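Carbohydrate kinase, pfkB family (Enterococcus faecalis, PDB 3KTN) probably phosphorylates a sugar acid such as 2-keto-3-deoxygluconate, as a magnesium-binding kinase of the PfkB (ribokinase-like) family. Local coordinates at residues E124-I135 with K156-D167; E219-Q227 with L256-Q264. One frame throughout, in Å; residues are numbered along the deposited sequence.

Interaction 1 (E124-I135 with K156-D167)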
# COMPACT_ATOMS: atom_id res chain seq x y z
N GLU A 124 -4.23 -23.24 -39.14
CA GLU A 124 -3.86 -24.59 -39.58
C GLU A 124 -2.81 -25.17 -38.63
O GLU A 124 -2.98 -26.28 -38.11
CB GLU A 124 -3.28 -24.53 -40.99
CG GLU A 124 -4.23 -24.01 -42.06
CD GLU A 124 -5.04 -25.12 -42.71
OE1 GLU A 124 -4.43 -26.08 -43.22
OE2 GLU A 124 -6.28 -25.02 -42.72
N ALA A 125 -1.74 -24.42 -38.42
CA ALA A 125 -0.65 -24.86 -37.54
C ALA A 125 -1.08 -25.05 -36.09
O ALA A 125 -0.62 -25.98 -35.42
CB ALA A 125 0.49 -23.86 -37.61
N PHE A 126 -1.97 -24.18 -35.61
CA PHE A 126 -2.42 -24.27 -34.23
C PHE A 126 -3.30 -25.49 -34.01
O PHE A 126 -3.06 -26.28 -33.10
CB PHE A 126 -3.21 -23.02 -33.83
CG PHE A 126 -2.51 -21.73 -34.14
CD1 PHE A 126 -1.12 -21.66 -34.19
CD2 PHE A 126 -3.24 -20.57 -34.38
CE1 PHE A 126 -0.47 -20.46 -34.46
CE2 PHE A 126 -2.60 -19.36 -34.65
CZ PHE A 126 -1.21 -19.31 -34.70
N LEU A 127 -4.32 -25.63 -34.85
CA LEU A 127 -5.25 -26.75 -34.75
C LEU A 127 -4.52 -28.09 -34.74
O LEU A 127 -4.97 -29.04 -34.09
CB LEU A 127 -6.25 -26.69 -35.91
CG LEU A 127 -7.26 -25.55 -35.81
CD1 LEU A 127 -8.02 -25.41 -37.12
CD2 LEU A 127 -8.22 -25.81 -34.66
N ALA A 128 -3.40 -28.16 -35.45
CA ALA A 128 -2.62 -29.40 -35.52
C ALA A 128 -2.02 -29.80 -34.17
O ALA A 128 -1.60 -30.94 -33.99
CB ALA A 128 -1.50 -29.24 -36.55
N GLU A 129 -1.99 -28.87 -33.22
CA GLU A 129 -1.41 -29.18 -31.91
C GLU A 129 -2.39 -29.16 -30.74
O GLU A 129 -1.98 -29.28 -29.59
CB GLU A 129 -0.25 -28.23 -31.63
CG GLU A 129 0.96 -28.47 -32.51
CD GLU A 129 2.06 -27.45 -32.29
OE1 GLU A 129 2.49 -27.28 -31.12
OE2 GLU A 129 2.49 -26.82 -33.28
N VAL A 130 -3.68 -29.02 -31.03
CA VAL A 130 -4.69 -29.00 -29.98
C VAL A 130 -5.80 -30.00 -30.26
O VAL A 130 -6.04 -30.36 -31.41
CB VAL A 130 -5.32 -27.59 -29.83
CG1 VAL A 130 -4.25 -26.58 -29.48
CG2 VAL A 130 -6.04 -27.20 -31.12
N ASP A 131 -6.48 -30.44 -29.21
CA ASP A 131 -7.58 -31.40 -29.35
C ASP A 131 -8.92 -30.69 -29.21
O ASP A 131 -9.95 -31.19 -29.64
CB ASP A 131 -7.49 -32.47 -28.27
CG ASP A 131 -6.13 -33.11 -28.19
OD1 ASP A 131 -5.67 -33.65 -29.22
OD2 ASP A 131 -5.52 -33.07 -27.10
N MSE A 132 -8.89 -29.51 -28.59
CA MSE A 132 -10.10 -28.74 -28.37
C MSE A 132 -9.80 -27.25 -28.47
O MSE A 132 -8.72 -26.80 -28.09
CB MSE A 132 -10.66 -29.07 -26.98
CG MSE A 132 -11.98 -28.40 -26.64
SE MSE A 132 -12.59 -28.90 -24.86
CE MSE A 132 -13.36 -30.62 -25.26
N VAL A 133 -10.76 -26.49 -28.99
CA VAL A 133 -10.58 -25.05 -29.12
C VAL A 133 -11.85 -24.33 -28.68
O VAL A 133 -12.95 -24.65 -29.13
CB VAL A 133 -10.23 -24.64 -30.57
CG1 VAL A 133 -11.30 -25.12 -31.53
CG2 VAL A 133 -10.07 -23.13 -30.66
N HIS A 134 -11.68 -23.36 -27.79
CA HIS A 134 -12.81 -22.58 -27.30
C HIS A 134 -12.81 -21.22 -27.96
O HIS A 134 -11.83 -20.48 -27.89
CB HIS A 134 -12.74 -22.42 -25.78
CG HIS A 134 -13.89 -21.65 -25.21
ND1 HIS A 134 -14.00 -20.28 -25.34
CD2 HIS A 134 -15.00 -22.06 -24.56
CE1 HIS A 134 -15.13 -19.88 -24.80
NE2 HIS A 134 -15.76 -20.94 -24.32
N ILE A 135 -13.92 -20.89 -28.61
CA ILE A 135 -14.07 -19.62 -29.30
C ILE A 135 -14.91 -18.72 -28.41
O ILE A 135 -16.09 -18.98 -28.18
CB ILE A 135 -14.74 -19.82 -30.67
CG1 ILE A 135 -13.85 -20.72 -31.54
CG2 ILE A 135 -14.97 -18.49 -31.36
CD1 ILE A 135 -14.41 -21.02 -32.93
N LYS A 156 -12.67 -24.38 -39.63
CA LYS A 156 -11.42 -25.12 -39.72
C LYS A 156 -11.34 -26.19 -38.64
O LYS A 156 -11.05 -27.36 -38.93
CB LYS A 156 -10.23 -24.16 -39.60
CG LYS A 156 -9.31 -24.16 -40.81
CD LYS A 156 -8.97 -22.75 -41.25
CE LYS A 156 -8.04 -22.77 -42.46
NZ LYS A 156 -7.79 -21.41 -43.02
N ALA A 157 -11.60 -25.80 -37.39
CA ALA A 157 -11.57 -26.74 -36.27
C ALA A 157 -12.46 -27.94 -36.57
O ALA A 157 -12.10 -29.08 -36.27
CB ALA A 157 -12.04 -26.05 -34.99
N HIS A 158 -13.61 -27.66 -37.16
CA HIS A 158 -14.55 -28.72 -37.52
C HIS A 158 -13.92 -29.67 -38.54
O HIS A 158 -13.99 -30.88 -38.39
CB HIS A 158 -15.83 -28.11 -38.10
CG HIS A 158 -16.86 -29.13 -38.47
ND1 HIS A 158 -17.37 -30.03 -37.57
CD2 HIS A 158 -17.44 -29.42 -39.66
CE1 HIS A 158 -18.23 -30.83 -38.18
NE2 HIS A 158 -18.29 -30.47 -39.45
N ALA A 159 -13.30 -29.10 -39.56
CA ALA A 159 -12.64 -29.88 -40.60
C ALA A 159 -11.60 -30.82 -40.00
O ALA A 159 -11.56 -32.00 -40.33
CB ALA A 159 -11.98 -28.96 -41.62
N TYR A 160 -10.77 -30.28 -39.11
CA TYR A 160 -9.74 -31.08 -38.46
C TYR A 160 -10.35 -32.01 -37.42
O TYR A 160 -9.64 -32.75 -36.73
CB TYR A 160 -8.71 -30.18 -37.77
CG TYR A 160 -7.73 -29.51 -38.71
CD1 TYR A 160 -8.17 -28.70 -39.75
CD2 TYR A 160 -6.36 -29.67 -38.53
CE1 TYR A 160 -7.26 -28.06 -40.59
CE2 TYR A 160 -5.44 -29.04 -39.37
CZ TYR A 160 -5.90 -28.23 -40.40
OH TYR A 160 -5.00 -27.60 -41.22
N GLN A 161 -11.67 -31.96 -37.29
CA GLN A 161 -12.36 -32.80 -36.32
C GLN A 161 -11.93 -32.48 -34.89
O GLN A 161 -11.83 -33.38 -34.05
CB GLN A 161 -12.11 -34.27 -36.63
CG GLN A 161 -12.86 -34.78 -37.86
CD GLN A 161 -12.47 -36.20 -38.21
OE1 GLN A 161 -11.36 -36.46 -38.69
NE2 GLN A 161 -13.38 -37.14 -37.97
N LYS A 162 -11.66 -31.21 -34.63
CA LYS A 162 -11.26 -30.77 -33.30
C LYS A 162 -12.51 -30.37 -32.54
O LYS A 162 -13.43 -29.79 -33.13
CB LYS A 162 -10.31 -29.57 -33.38
CG LYS A 162 -9.02 -29.84 -34.14
CD LYS A 162 -8.24 -30.98 -33.51
CE LYS A 162 -6.95 -31.24 -34.27
NZ LYS A 162 -6.16 -32.31 -33.61
N LYS A 163 -12.56 -30.68 -31.25
CA LYS A 163 -13.72 -30.33 -30.44
C LYS A 163 -13.82 -28.80 -30.37
O LYS A 163 -12.81 -28.11 -30.20
CB LYS A 163 -13.58 -30.93 -29.04
CG LYS A 163 -14.90 -31.09 -28.31
CD LYS A 163 -15.81 -32.08 -29.02
CE LYS A 163 -15.18 -33.46 -29.12
NZ LYS A 163 -16.10 -34.44 -29.77
N VAL A 164 -15.03 -28.27 -30.51
CA VAL A 164 -15.24 -26.83 -30.48
C VAL A 164 -16.17 -26.39 -29.35
O VAL A 164 -17.27 -26.93 -29.19
CB VAL A 164 -15.83 -26.35 -31.83
CG1 VAL A 164 -16.00 -24.84 -31.82
CG2 VAL A 164 -14.92 -26.77 -32.97
N CYS A 165 -15.71 -25.42 -28.56
CA CYS A 165 -16.48 -24.89 -27.44
C CYS A 165 -16.79 -23.43 -27.70
O CYS A 165 -16.01 -22.72 -28.33
CB CYS A 165 -15.67 -25.02 -26.15
SG CYS A 165 -15.05 -26.69 -25.89
N PHE A 166 -17.94 -22.98 -27.22
CA PHE A 166 -18.38 -21.61 -27.45
C PHE A 166 -19.22 -21.10 -26.29
O PHE A 166 -20.02 -21.85 -25.72
CB PHE A 166 -19.20 -21.57 -28.74
CG PHE A 166 -19.80 -20.23 -29.04
CD1 PHE A 166 -19.00 -19.17 -29.46
CD2 PHE A 166 -21.17 -20.03 -28.93
CE1 PHE A 166 -19.56 -17.94 -29.76
CE2 PHE A 166 -21.74 -18.79 -29.22
CZ PHE A 166 -20.93 -17.75 -29.64
N ASP A 167 -19.04 -19.83 -25.95
CA ASP A 167 -19.81 -19.23 -24.87
C ASP A 167 -20.63 -18.06 -25.37
O ASP A 167 -20.13 -17.21 -26.11
CB ASP A 167 -18.88 -18.76 -23.74
CG ASP A 167 -18.02 -17.57 -24.15
OD1 ASP A 167 -18.25 -16.45 -23.65
OD2 ASP A 167 -17.10 -17.75 -24.98

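Interaction 2 (E219-Q227 with L256-Q264)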
# COMPACT_ATOMS: atom_id res chain seq x y z
N GLU A 219 -40.09 -27.96 -15.62
CA GLU A 219 -38.92 -28.65 -16.14
C GLU A 219 -39.12 -29.16 -17.56
O GLU A 219 -38.30 -28.91 -18.44
CB GLU A 219 -38.54 -29.82 -15.23
CG GLU A 219 -37.29 -30.56 -15.65
CD GLU A 219 -36.93 -31.68 -14.71
OE1 GLU A 219 -36.93 -31.44 -13.48
OE2 GLU A 219 -36.65 -32.80 -15.18
N ALA A 220 -40.22 -29.88 -17.78
CA ALA A 220 -40.54 -30.44 -19.09
C ALA A 220 -40.45 -29.40 -20.20
O ALA A 220 -39.85 -29.65 -21.24
CB ALA A 220 -41.94 -31.05 -19.06
N GLN A 221 -41.05 -28.24 -19.96
CA GLN A 221 -41.02 -27.16 -20.94
C GLN A 221 -39.58 -26.70 -21.14
O GLN A 221 -39.11 -26.54 -22.27
CB GLN A 221 -41.86 -25.98 -20.46
CG GLN A 221 -41.79 -24.77 -21.38
CD GLN A 221 -42.34 -23.52 -20.73
OE1 GLN A 221 -43.53 -23.44 -20.41
NE2 GLN A 221 -41.48 -22.53 -20.54
N GLU A 222 -38.90 -26.49 -20.02
CA GLU A 222 -37.51 -26.05 -20.00
C GLU A 222 -36.62 -26.97 -20.82
O GLU A 222 -35.91 -26.52 -21.72
CB GLU A 222 -37.02 -26.00 -18.54
CG GLU A 222 -35.59 -25.55 -18.35
CD GLU A 222 -35.35 -24.15 -18.86
OE1 GLU A 222 -35.29 -23.96 -20.10
OE2 GLU A 222 -35.22 -23.23 -18.03
N THR A 223 -36.67 -28.26 -20.51
CA THR A 223 -35.88 -29.26 -21.21
C THR A 223 -36.23 -29.37 -22.70
O THR A 223 -35.34 -29.53 -23.55
CB THR A 223 -36.04 -30.65 -20.56
OG1 THR A 223 -35.70 -30.57 -19.17
CG2 THR A 223 -35.13 -31.67 -21.23
N GLU A 224 -37.52 -29.30 -23.02
CA GLU A 224 -37.97 -29.41 -24.41
C GLU A 224 -37.33 -28.32 -25.26
O GLU A 224 -36.83 -28.59 -26.35
CB GLU A 224 -39.50 -29.29 -24.48
CG GLU A 224 -40.13 -29.68 -25.82
CD GLU A 224 -39.89 -28.66 -26.93
OE1 GLU A 224 -40.11 -27.45 -26.70
OE2 GLU A 224 -39.49 -29.07 -28.04
N LEU A 225 -37.35 -27.09 -24.77
CA LEU A 225 -36.77 -25.97 -25.49
C LEU A 225 -35.26 -26.13 -25.73
O LEU A 225 -34.78 -25.92 -26.84
CB LEU A 225 -37.03 -24.67 -24.74
CG LEU A 225 -36.28 -23.42 -25.21
CD1 LEU A 225 -36.35 -23.31 -26.72
CD2 LEU A 225 -36.88 -22.19 -24.56
N ILE A 226 -34.54 -26.51 -24.68
CA ILE A 226 -33.09 -26.66 -24.77
C ILE A 226 -32.61 -27.83 -25.63
O ILE A 226 -31.70 -27.67 -26.44
CB ILE A 226 -32.47 -26.78 -23.35
CG1 ILE A 226 -32.66 -25.46 -22.60
CG2 ILE A 226 -30.99 -27.14 -23.44
CD1 ILE A 226 -32.22 -25.50 -21.16
N GLN A 227 -33.21 -29.00 -25.46
CA GLN A 227 -32.80 -30.14 -26.25
C GLN A 227 -33.22 -29.98 -27.71
O GLN A 227 -32.68 -30.64 -28.60
CB GLN A 227 -33.36 -31.43 -25.66
CG GLN A 227 -32.85 -31.68 -24.25
CD GLN A 227 -33.26 -33.03 -23.71
OE1 GLN A 227 -34.44 -33.37 -23.69
NE2 GLN A 227 -32.28 -33.80 -23.25
N LEU A 256 -26.43 -29.14 -16.83
CA LEU A 256 -25.71 -29.68 -17.98
C LEU A 256 -26.66 -30.56 -18.79
O LEU A 256 -27.17 -31.56 -18.29
CB LEU A 256 -24.51 -30.51 -17.49
CG LEU A 256 -23.69 -31.32 -18.48
CD1 LEU A 256 -23.13 -30.42 -19.58
CD2 LEU A 256 -22.57 -32.01 -17.73
N TYR A 257 -26.89 -30.17 -20.05
CA TYR A 257 -27.78 -30.91 -20.94
C TYR A 257 -27.07 -31.57 -22.11
O TYR A 257 -25.99 -31.14 -22.54
CB TYR A 257 -28.83 -29.97 -21.56
CG TYR A 257 -29.86 -29.37 -20.64
CD1 TYR A 257 -31.09 -29.98 -20.44
CD2 TYR A 257 -29.62 -28.15 -20.00
CE1 TYR A 257 -32.07 -29.39 -19.64
CE2 TYR A 257 -30.58 -27.56 -19.20
CZ TYR A 257 -31.80 -28.18 -19.02
OH TYR A 257 -32.75 -27.57 -18.24
N THR A 258 -27.69 -32.62 -22.61
CA THR A 258 -27.23 -33.34 -23.79
C THR A 258 -28.54 -33.39 -24.57
O THR A 258 -29.57 -32.92 -24.07
CB THR A 258 -26.78 -34.78 -23.50
OG1 THR A 258 -27.88 -35.53 -22.99
CG2 THR A 258 -25.65 -34.78 -22.48
N GLN A 259 -28.53 -33.94 -25.77
CA GLN A 259 -29.77 -34.01 -26.52
C GLN A 259 -30.76 -34.97 -25.85
O GLN A 259 -31.97 -34.84 -26.02
CB GLN A 259 -29.50 -34.43 -27.97
CG GLN A 259 -28.85 -33.32 -28.78
CD GLN A 259 -28.56 -33.72 -30.21
OE1 GLN A 259 -29.45 -34.14 -30.95
NE2 GLN A 259 -27.30 -33.58 -30.63
N ASN A 260 -30.24 -35.91 -25.06
CA ASN A 260 -31.10 -36.88 -24.40
C ASN A 260 -31.02 -36.96 -22.87
O ASN A 260 -31.56 -37.89 -22.27
CB ASN A 260 -30.82 -38.27 -24.98
CG ASN A 260 -30.93 -38.29 -26.49
OD1 ASN A 260 -31.99 -37.98 -27.05
ND2 ASN A 260 -29.85 -38.65 -27.16
N GLU A 261 -30.35 -36.00 -22.24
CA GLU A 261 -30.23 -36.01 -20.78
C GLU A 261 -30.22 -34.63 -20.17
O GLU A 261 -30.00 -33.62 -20.85
CB GLU A 261 -28.96 -36.76 -20.36
CG GLU A 261 -28.96 -38.23 -20.73
CD GLU A 261 -27.64 -38.90 -20.40
OE1 GLU A 261 -27.30 -39.00 -19.20
OE2 GLU A 261 -26.94 -39.33 -21.35
N TYR A 262 -30.46 -34.58 -18.86
CA TYR A 262 -30.49 -33.33 -18.11
C TYR A 262 -30.00 -33.56 -16.69
O TYR A 262 -30.58 -34.34 -15.94
CB TYR A 262 -31.91 -32.77 -18.09
CG TYR A 262 -32.16 -31.74 -17.01
CD1 TYR A 262 -31.27 -30.67 -16.82
CD2 TYR A 262 -33.27 -31.82 -16.18
CE1 TYR A 262 -31.50 -29.72 -15.84
CE2 TYR A 262 -33.51 -30.87 -15.20
CZ TYR A 262 -32.63 -29.82 -15.03
OH TYR A 262 -32.87 -28.87 -14.07
N GLN A 263 -28.93 -32.86 -16.33
CA GLN A 263 -28.36 -32.99 -14.99
C GLN A 263 -28.25 -31.63 -14.32
O GLN A 263 -27.61 -30.71 -14.84
CB GLN A 263 -26.98 -33.64 -15.07
CG GLN A 263 -26.59 -34.37 -13.81
CD GLN A 263 -27.58 -35.47 -13.49
OE1 GLN A 263 -27.82 -36.36 -14.30
NE2 GLN A 263 -28.15 -35.42 -12.29
N GLN A 264 -28.90 -31.50 -13.17
CA GLN A 264 -28.90 -30.26 -12.42
C GLN A 264 -28.27 -30.52 -11.06
O GLN A 264 -28.51 -31.56 -10.45
CB GLN A 264 -30.34 -29.78 -12.23
CG GLN A 264 -30.51 -28.51 -11.41
CD GLN A 264 -30.40 -27.25 -12.23
OE1 GLN A 264 -31.16 -27.04 -13.18
NE2 GLN A 264 -29.45 -26.39 -11.87

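Interaction 1 (E124-I135 with K156-D167)
Lys-162 reaches Val-130 because its CG stands opposite the carbonyl carbon, beside the backbone N, and its chain bends once, at chi2 (-59°), before running extended to the ammonium group. NZ thereby meets Val-130 O at 2.9 Å in a hydrogen bond that ties Lys-162, the residue before strand 163-167, to the last residue of the type I turn Leu-127 to Val-130. In Met-132, a selenomethionine, CG lies opposite the backbone N (chi1 -176°) and the chain turns only at its last torsion; SE comes to 3.5 Å from Cys-165 SG, while the terminal methyl meets Lys-163 CG.

Strands 132-135 and 163-167 run parallel, their directions 21° apart. Their bonds alternate: Lys-163 N to Asp-131 O, Val-133 N to Lys-163 O, Cys-165 N to Val-133 O (2.9 Å) and Ile-135 N to Cys-165 O (2.8 Å), the last two close to straight. His-134 puts its ring over Cys-165, with CD2 3.4 Å from Cys-165 CB, on the same sheet face as Met-132; helix 278-291 covers part of this face through Leu-287.

On the other face Val-133 CG1 packs on Ala-157 CB at 3.7 Å. Leu-127 forks over helix 144-159, CD2 touching Ala-157 CB and CD1 touching Lys-156 CB, and its own CB lies over one face of the Tyr-160 ring, a CH-pi contact 4.3 Å from the centroid. A Schellman motif at Gln-161 ends that helix and leads into strand 163-167, completing a beta-alpha-beta crossover between adjacent parallel strands, as in the Rossmann-like core of ribokinase-family enzymes.

Interaction 2 (E219-Q227 with L256-Q264)
Apolar contacts centre on Tyr-257, whose ring is met by Ile-226 from one face. CG2 of Ile-226 stands 4.0 Å from the ring centroid and 20° off the normal, a CH-pi contact, and CD1 of the same residue reaches Tyr-257 CE2 at 3.3 Å. The opposite face of the ring is covered by Tyr-262 CD1, so the tyrosine is held between helix and neighbouring strand.

These tyrosines belong to the antiparallel hairpin of strands 250-257 and 262-269, which ends the large mixed sheet; helix 218-233 packs against it.

Hydrogen bonding across the contact is the work of Gln-227. With CG opposite its carbonyl carbon and the chain extended beyond, its amide is carried to the hairpin turn, where NE2 donates to Thr-258 O at 3.0 Å, 159° at the hydrogen. That acceptor lies near the amide plane, but the donor stands tilted from the plane of the Thr-258 carbonyl. Within 256-264, Tyr-262 OH donates to Gln-264 OE1, in the carbonyl plane and on a lone pair.

Contacts at ring edges and at a hydroxyl come from three helix residues. Thr-223 OG1 lies at the edge of one ring, 3.8 Å from Tyr-257 CE1, and Glu-222 CG touches Tyr-257 OH. Glu-219 CD approaches Tyr-262 CE2 at 3.5 Å, with carboxylate and ring planes 71° apart.

Both contacts reach the same nine-stranded sheet but at different places: interaction 1 joins two adjacent parallel strands, 132-135 and 163-167, in its interior, whereas interaction 2 sets helix 218-233 against the hairpin at one edge. Strands 196-198 and 237-245 lie between them in the sheet order. Their centres are 26 Å apart and their nearest atoms about 11 Å, so they do not touch. Along the chain they follow in series, interaction 1 closing before interaction 2 opens. Neither includes a magnesium ligand; Asp-274 and Ile-276 bind the ion elsewhere, and both contacts lie away from that site.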